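Local coordinates for putative uncharacterized protein (Trichoplax adhaerens, PDB 5OI9), which is the N-terminal domain of a STIL-family protein, probably contributing to centriole assembly through binding of a CEP85-like partner, at residues P203-L215 against I235-S247. Numbering follows the deposited sequence.
Sequences PVSIVPTALARSL and INNSHNLLLVLDS
I206 and L241 face each other in a single parallel bridge: L241 N donates to S205 O (3.2 Å), and L241 O receives V207 N in a shorter bond (2.9 Å). Aliphatic residues suit the apolar layer here, where L241 packs on V204 CG1, I297 and V233, and I206 and L243 meet each other and Y301. L243 is gripped from several directions: its CG lies beside I206 CG2, L211 CD2 comes across its CB (3.8 Å), and its CD1 meets L215 CD1 tip to tip (3.6 Å). With CG of L211 anti to its own backbone N (chi1 175°), that branched end also reaches L245 CD2. The small A212 lets the helix backbone come near L243 CD1. Nearer the bridge, V207 sets its CB against L242 CD2 (3.6 Å), and T209 CG2 touches the same methyl. T209, the N-cap residue, turns its hydroxyl to two waters, one reaching L243 N and V207 O, the other L243 O. N236 ND2 lies against V207 CG2; its OD1 accepts N240 N (2.8 Å), tying the residue after the type I turn N236-H239 to the turn's start. Replacing N236, an alanine here is likely to leave N240 N without its side-chain acceptor and V207 CG2 short of one neighbour. The whole is a β-hairpin, 229-235 with 241-245, whose outer strand, edging a mixed sheet, gains a parallel bridge and is crossed by helix 210-215 at 87°.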
ATOM      1  N   PRO A 203     -13.029  12.708  24.079  1.00 26.71           N
ATOM      2  CA  PRO A 203     -11.808  13.459  23.760  1.00 26.90           C
ATOM      3  C   PRO A 203     -10.825  13.464  24.920  1.00 23.25           C
ATOM      4  O   PRO A 203     -11.207  13.443  26.091  1.00 19.36           O
ATOM      5  CB  PRO A 203     -12.325  14.872  23.462  1.00 23.12           C
ATOM      6  CG  PRO A 203     -13.765  14.690  23.120  1.00 25.26           C
ATOM      7  CD  PRO A 203     -14.235  13.545  23.962  1.00 24.76           C
ATOM      8  N   VAL A 204      -9.540  13.492  24.574  1.00 24.23           N
ATOM      9  CA  VAL A 204      -8.448  13.479  25.539  1.00 22.42           C
ATOM     10  C   VAL A 204      -7.658  14.772  25.394  1.00 25.07           C
ATOM     11  O   VAL A 204      -7.479  15.281  24.283  1.00 21.77           O
ATOM     12  CB  VAL A 204      -7.539  12.247  25.343  1.00 24.17           C
ATOM     13  CG1 VAL A 204      -6.450  12.209  26.399  1.00 20.09           C
ATOM     14  CG2 VAL A 204      -8.365  10.970  25.380  1.00 21.17           C
ATOM     15  N   SER A 205      -7.195  15.302  26.522  1.00 21.83           N
ATOM     16  CA  SER A 205      -6.453  16.556  26.528  1.00 25.53           C
ATOM     17  C   SER A 205      -5.133  16.417  25.776  1.00 21.41           C
ATOM     18  O   SER A 205      -4.392  15.447  25.955  1.00 20.87           O
ATOM     19  CB  SER A 205      -6.187  17.003  27.966  1.00 28.87           C
ATOM     20  OG  SER A 205      -5.287  18.094  27.997  1.00 39.14           O
ATOM     21  N   ILE A 206      -4.837  17.406  24.936  1.00 18.31           N
ATOM     22  CA  ILE A 206      -3.600  17.459  24.168  1.00 16.27           C
ATOM     23  C   ILE A 206      -2.821  18.693  24.601  1.00 18.78           C
ATOM     24  O   ILE A 206      -3.376  19.798  24.642  1.00 20.77           O
ATOM     25  CB  ILE A 206      -3.870  17.494  22.652  1.00 19.98           C
ATOM     26  CG1 ILE A 206      -4.621  16.234  22.210  1.00 16.73           C
ATOM     27  CG2 ILE A 206      -2.566  17.642  21.880  1.00 13.65           C
ATOM     28  CD1 ILE A 206      -5.079  16.275  20.771  1.00 17.54           C
ATOM     29  N   VAL A 207      -1.546  18.503  24.924  1.00 15.09           N
ATOM     30  CA  VAL A 207      -0.676  19.640  25.247  1.00 13.81           C
ATOM     31  C   VAL A 207      -0.628  20.585  24.052  1.00 19.53           C
ATOM     32  O   VAL A 207      -0.328  20.144  22.924  1.00 19.02           O
ATOM     33  CB  VAL A 207       0.734  19.150  25.617  1.00 18.29           C
ATOM     34  CG1 VAL A 207       1.596  20.306  26.102  1.00 15.92           C
ATOM     35  CG2 VAL A 207       0.658  18.054  26.668  1.00 19.67           C
ATOM     36  N   PRO A 208      -0.912  21.878  24.226  1.00 16.09           N
ATOM     37  CA  PRO A 208      -1.027  22.796  23.076  1.00 15.94           C
ATOM     38  C   PRO A 208       0.325  23.249  22.531  1.00 17.58           C
ATOM     39  O   PRO A 208       0.654  24.438  22.504  1.00 17.56           O
ATOM     40  CB  PRO A 208      -1.841  23.954  23.668  1.00 18.25           C
ATOM     41  CG  PRO A 208      -1.457  23.974  25.105  1.00 15.13           C
ATOM     42  CD  PRO A 208      -1.240  22.539  25.502  1.00 17.58           C
ATOM     43  N   THR A 209       1.121  22.288  22.068  1.00 17.21           N
ATOM     44  CA  THR A 209       2.360  22.611  21.376  1.00 21.09           C
ATOM     45  C   THR A 209       2.051  23.202  19.999  1.00 18.24           C
ATOM     46  O   THR A 209       0.901  23.257  19.553  1.00 16.32           O
ATOM     47  CB  THR A 209       3.242  21.371  21.245  1.00 17.40           C
ATOM     48  OG1 THR A 209       2.558  20.378  20.469  1.00 17.41           O
ATOM     49  CG2 THR A 209       3.565  20.799  22.615  1.00 17.79           C
ATOM     50  N   ALA A 210       3.108  23.643  19.311  1.00 14.73           N
ATOM     51  CA  ALA A 210       2.928  24.281  18.009  1.00 24.06           C
ATOM     52  C   ALA A 210       2.315  23.318  16.997  1.00 17.93           C
ATOM     53  O   ALA A 210       1.473  23.715  16.184  1.00 20.45           O
ATOM     54  CB  ALA A 210       4.264  24.817  17.498  1.00 21.77           C
ATOM     55  N   LEU A 211       2.721  22.047  17.034  1.00 18.85           N
ATOM     56  CA  LEU A 211       2.148  21.060  16.123  1.00 15.15           C
ATOM     57  C   LEU A 211       0.670  20.831  16.418  1.00 17.86           C
ATOM     58  O   LEU A 211      -0.153  20.786  15.497  1.00 16.29           O
ATOM     59  CB  LEU A 211       2.927  19.749  16.216  1.00 15.91           C
ATOM     60  CG  LEU A 211       2.370  18.586  15.394  1.00 14.73           C
ATOM     61  CD1 LEU A 211       2.381  18.923  13.910  1.00 14.06           C
ATOM     62  CD2 LEU A 211       3.151  17.311  15.665  1.00 15.35           C
ATOM     63  N   ALA A 212       0.316  20.684  17.697  1.00 12.69           N
ATOM     64  CA  ALA A 212      -1.085  20.513  18.068  1.00 15.57           C
ATOM     65  C   ALA A 212      -1.923  21.722  17.673  1.00 16.58           C
ATOM     66  O   ALA A 212      -3.085  21.573  17.278  1.00 15.65           O
ATOM     67  CB  ALA A 212      -1.208  20.252  19.569  1.00 17.08           C
ATOM     68  N   ARG A 213      -1.351  22.924  17.764  1.00 16.31           N
ATOM     69  CA  ARG A 213      -2.105  24.128  17.426  1.00 21.73           C
ATOM     70  C   ARG A 213      -2.314  24.254  15.922  1.00 18.06           C
ATOM     71  O   ARG A 213      -3.365  24.730  15.473  1.00 23.08           O
ATOM     72  CB  ARG A 213      -1.393  25.366  17.975  1.00 18.52           C
ATOM     73  CG  ARG A 213      -1.835  25.760  19.375  1.00 25.09           C
ATOM     74  CD  ARG A 213      -1.070  26.967  19.910  1.00 24.86           C
ATOM     75  NE  ARG A 213       0.158  26.578  20.597  1.00 37.38           N
ATOM     76  CZ  ARG A 213       1.381  26.900  20.192  1.00 26.67           C
ATOM     77  NH1 ARG A 213       1.552  27.636  19.101  1.00 23.93           N
ATOM     78  NH2 ARG A 213       2.435  26.493  20.886  1.00 22.94           N
ATOM     79  N   SER A 214      -1.329  23.835  15.124  1.00 20.47           N
ATOM     80  CA  SER A 214      -1.478  23.929  13.675  1.00 23.20           C
ATOM     81  C   SER A 214      -2.433  22.870  13.138  1.00 20.35           C
ATOM     82  O   SER A 214      -3.088  23.094  12.112  1.00 25.81           O
ATOM     83  CB  SER A 214      -0.112  23.811  12.995  1.00 24.32           C
ATOM     84  OG  SER A 214       0.477  22.549  13.248  1.00 31.16           O
ATOM     85  N   LEU A 215      -2.530  21.719  13.809  1.00 20.38           N
ATOM     86  CA  LEU A 215      -3.443  20.673  13.357  1.00 18.59           C
ATOM     87  C   LEU A 215      -4.891  21.031  13.657  1.00 26.00           C
ATOM     88  O   LEU A 215      -5.783  20.768  12.842  1.00 26.48           O
ATOM     89  CB  LEU A 215      -3.077  19.340  14.007  1.00 17.10           C
ATOM     90  CG  LEU A 215      -1.812  18.675  13.469  1.00 18.55           C
ATOM     91  CD1 LEU A 215      -1.390  17.523  14.365  1.00 15.11           C
ATOM     92  CD2 LEU A 215      -2.033  18.195  12.045  1.00 22.12           C
ATOM     93  N   ILE A 235       3.131  10.777  25.731  1.00 16.49           N
ATOM     94  CA  ILE A 235       2.371  11.101  26.933  1.00 29.53           C
ATOM     95  C   ILE A 235       3.348  11.529  28.020  1.00 25.36           C
ATOM     96  O   ILE A 235       4.467  11.012  28.102  1.00 34.03           O
ATOM     97  CB  ILE A 235       1.496   9.907  27.380  1.00 22.08           C
ATOM     98  CG1 ILE A 235       0.542  10.309  28.507  1.00 40.11           C
ATOM     99  CG2 ILE A 235       2.358   8.725  27.802  1.00 36.22           C
ATOM    100  CD1 ILE A 235      -0.508   9.258  28.812  1.00 43.04           C
ATOM    101  N   ASN A 236       2.934  12.495  28.839  1.00 39.69           N
ATOM    102  CA  ASN A 236       3.771  13.042  29.899  1.00 38.07           C
ATOM    103  C   ASN A 236       3.272  12.578  31.266  1.00 45.74           C
ATOM    104  O   ASN A 236       2.343  11.772  31.381  1.00 43.81           O
ATOM    105  CB  ASN A 236       3.822  14.572  29.818  1.00 31.92           C
ATOM    106  CG  ASN A 236       2.452  15.221  29.945  1.00 31.36           C
ATOM    107  OD1 ASN A 236       1.460  14.568  30.271  1.00 38.90           O
ATOM    108  ND2 ASN A 236       2.397  16.522  29.691  1.00 34.51           N
ATOM    109  N   ASN A 237       3.900  13.117  32.316  1.00 56.49           N
ATOM    110  CA  ASN A 237       3.594  12.688  33.678  1.00 52.11           C
ATOM    111  C   ASN A 237       2.153  12.996  34.062  1.00 48.16           C
ATOM    112  O   ASN A 237       1.539  12.238  34.822  1.00 55.17           O
ATOM    113  CB  ASN A 237       4.560  13.351  34.659  1.00 51.39           C
ATOM    114  CG  ASN A 237       6.011  13.117  34.293  1.00 68.45           C
ATOM    115  OD1 ASN A 237       6.439  11.978  34.106  1.00 70.80           O
ATOM    116  ND2 ASN A 237       6.773  14.197  34.171  1.00 74.58           N
ATOM    117  N   SER A 238       1.594  14.091  33.552  1.00 39.33           N
ATOM    118  CA  SER A 238       0.210  14.455  33.832  1.00 47.01           C
ATOM    119  C   SER A 238      -0.791  13.665  32.996  1.00 49.13           C
ATOM    120  O   SER A 238      -1.979  14.005  33.001  1.00 51.22           O
ATOM    121  CB  SER A 238       0.004  15.955  33.603  1.00 49.72           C
ATOM    122  OG  SER A 238       0.878  16.722  34.412  1.00 63.84           O
ATOM    123  N   HIS A 239      -0.333  12.628  32.288  1.00 52.10           N
ATOM    124  CA  HIS A 239      -1.184  11.809  31.422  1.00 48.03           C
ATOM    125  C   HIS A 239      -1.847  12.651  30.335  1.00 44.63           C
ATOM    126  O   HIS A 239      -3.004  12.433  29.970  1.00 47.14           O
ATOM    127  CB  HIS A 239      -2.231  11.037  32.232  1.00 55.37           C
ATOM    128  CG  HIS A 239      -1.655   9.924  33.053  1.00 55.02           C
ATOM    129  ND1 HIS A 239      -2.440   8.994  33.700  1.00 52.79           N
ATOM    130  CD2 HIS A 239      -0.372   9.591  33.331  1.00 54.76           C
ATOM    131  CE1 HIS A 239      -1.666   8.137  34.341  1.00 58.57           C
ATOM    132  NE2 HIS A 239      -0.406   8.477  34.133  1.00 63.37           N
ATOM    133  N   ASN A 240      -1.104  13.622  29.810  1.00 37.40           N
ATOM    134  CA  ASN A 240      -1.543  14.424  28.680  1.00 34.44           C
ATOM    135  C   ASN A 240      -0.796  13.999  27.423  1.00 26.46           C
ATOM    136  O   ASN A 240       0.361  13.570  27.479  1.00 25.08           O
ATOM    137  CB  ASN A 240      -1.327  15.918  28.938  1.00 36.98           C
ATOM    138  CG  ASN A 240      -2.122  16.426  30.126  1.00 43.41           C
ATOM    139  OD1 ASN A 240      -1.572  17.058  31.028  1.00 47.13           O
ATOM    140  ND2 ASN A 240      -3.421  16.150  30.132  1.00 35.34           N
ATOM    141  N   LEU A 241      -1.471  14.125  26.284  1.00 24.66           N
ATOM    142  CA  LEU A 241      -0.941  13.664  25.010  1.00 17.67           C
ATOM    143  C   LEU A 241      -0.039  14.718  24.382  1.00 19.32           C
ATOM    144  O   LEU A 241      -0.368  15.908  24.365  1.00 21.95           O
ATOM    145  CB  LEU A 241      -2.081  13.323  24.049  1.00 15.32           C
ATOM    146  CG  LEU A 241      -3.134  12.336  24.552  1.00 16.13           C
ATOM    147  CD1 LEU A 241      -4.146  12.030  23.458  1.00 23.57           C
ATOM    148  CD2 LEU A 241      -2.479  11.058  25.058  1.00 13.20           C
ATOM    149  N   LEU A 242       1.097  14.266  23.858  1.00 17.52           N
ATOM    150  CA  LEU A 242       2.033  15.112  23.128  1.00 17.18           C
ATOM    151  C   LEU A 242       2.142  14.587  21.704  1.00 16.53           C
ATOM    152  O   LEU A 242       2.432  13.404  21.500  1.00 15.86           O
ATOM    153  CB  LEU A 242       3.407  15.127  23.803  1.00 16.04           C
ATOM    154  CG  LEU A 242       3.624  16.151  24.916  1.00 32.79           C
ATOM    155  CD1 LEU A 242       4.907  15.859  25.681  1.00 35.96           C
ATOM    156  CD2 LEU A 242       3.669  17.546  24.324  1.00 31.76           C
ATOM    157  N   LEU A 243       1.911  15.461  20.728  1.00 16.75           N
ATOM    158  CA  LEU A 243       1.987  15.075  19.326  1.00 15.29           C
ATOM    159  C   LEU A 243       3.418  15.212  18.829  1.00 14.57           C
ATOM    160  O   LEU A 243       4.116  16.175  19.160  1.00 12.34           O
ATOM    161  CB  LEU A 243       1.047  15.928  18.475  1.00 14.56           C
ATOM    162  CG  LEU A 243      -0.426  15.960  18.896  1.00 15.54           C
ATOM    163  CD1 LEU A 243      -1.278  16.554  17.788  1.00 12.73           C
ATOM    164  CD2 LEU A 243      -0.930  14.578  19.283  1.00 12.91           C
ATOM    165  N   VAL A 244       3.853  14.240  18.031  1.00 14.14           N
ATOM    166  CA  VAL A 244       5.234  14.150  17.576  1.00 11.85           C
ATOM    167  C   VAL A 244       5.250  13.985  16.064  1.00 15.23           C
ATOM    168  O   VAL A 244       4.429  13.253  15.500  1.00 11.25           O
ATOM    169  CB  VAL A 244       5.977  12.980  18.260  1.00 14.32           C
ATOM    170  CG1 VAL A 244       7.450  13.008  17.910  1.00 12.30           C
ATOM    171  CG2 VAL A 244       5.789  13.026  19.773  1.00 15.58           C
ATOM    172  N   LEU A 245       6.187  14.667  15.407  1.00 11.65           N
ATOM    173  CA  LEU A 245       6.380  14.494  13.975  1.00 13.79           C
ATOM    174  C   LEU A 245       6.937  13.106  13.675  1.00 16.83           C
ATOM    175  O   LEU A 245       7.649  12.511  14.488  1.00 16.54           O
ATOM    176  CB  LEU A 245       7.327  15.564  13.435  1.00 13.46           C
ATOM    177  CG  LEU A 245       6.850  17.011  13.547  1.00 22.84           C
ATOM    178  CD1 LEU A 245       7.928  17.969  13.064  1.00 24.56           C
ATOM    179  CD2 LEU A 245       5.565  17.202  12.758  1.00 18.57           C
ATOM    180  N   ASP A 246       6.614  12.591  12.483  1.00 12.87           N
ATOM    181  CA  ASP A 246       7.081  11.259  12.109  1.00 14.07           C
ATOM    182  C   ASP A 246       8.578  11.216  11.823  1.00 17.39           C
ATOM    183  O   ASP A 246       9.117  10.126  11.606  1.00 17.05           O
ATOM    184  CB  ASP A 246       6.299  10.733  10.897  1.00 15.20           C
ATOM    185  CG  ASP A 246       6.484  11.583   9.642  1.00 18.92           C
ATOM    186  OD1 ASP A 246       7.263  12.559   9.669  1.00 15.69           O
ATOM    187  OD2 ASP A 246       5.835  11.267   8.617  1.00 13.76           O
ATOM    188  N   SER A 247       9.255  12.366  11.824  1.00 13.87           N
ATOM    189  CA  SER A 247      10.685  12.447  11.566  1.00 17.19           C
ATOM    190  C   SER A 247      11.501  12.749  12.814  1.00 20.01           C
ATOM    191  O   SER A 247      12.727  12.868  12.722  1.00 23.06           O
ATOM    192  CB  SER A 247      10.963  13.520  10.507  1.00 22.67           C
ATOM    193  OG  SER A 247      10.558  14.797  10.970  1.00 21.71           O
TER
HETATM  194  O   HOH W   1       1.182  18.243  21.514  1.00 11.52           O
HETATM  195  O   HOH W   2       4.628  18.770  19.822  1.00 23.28           O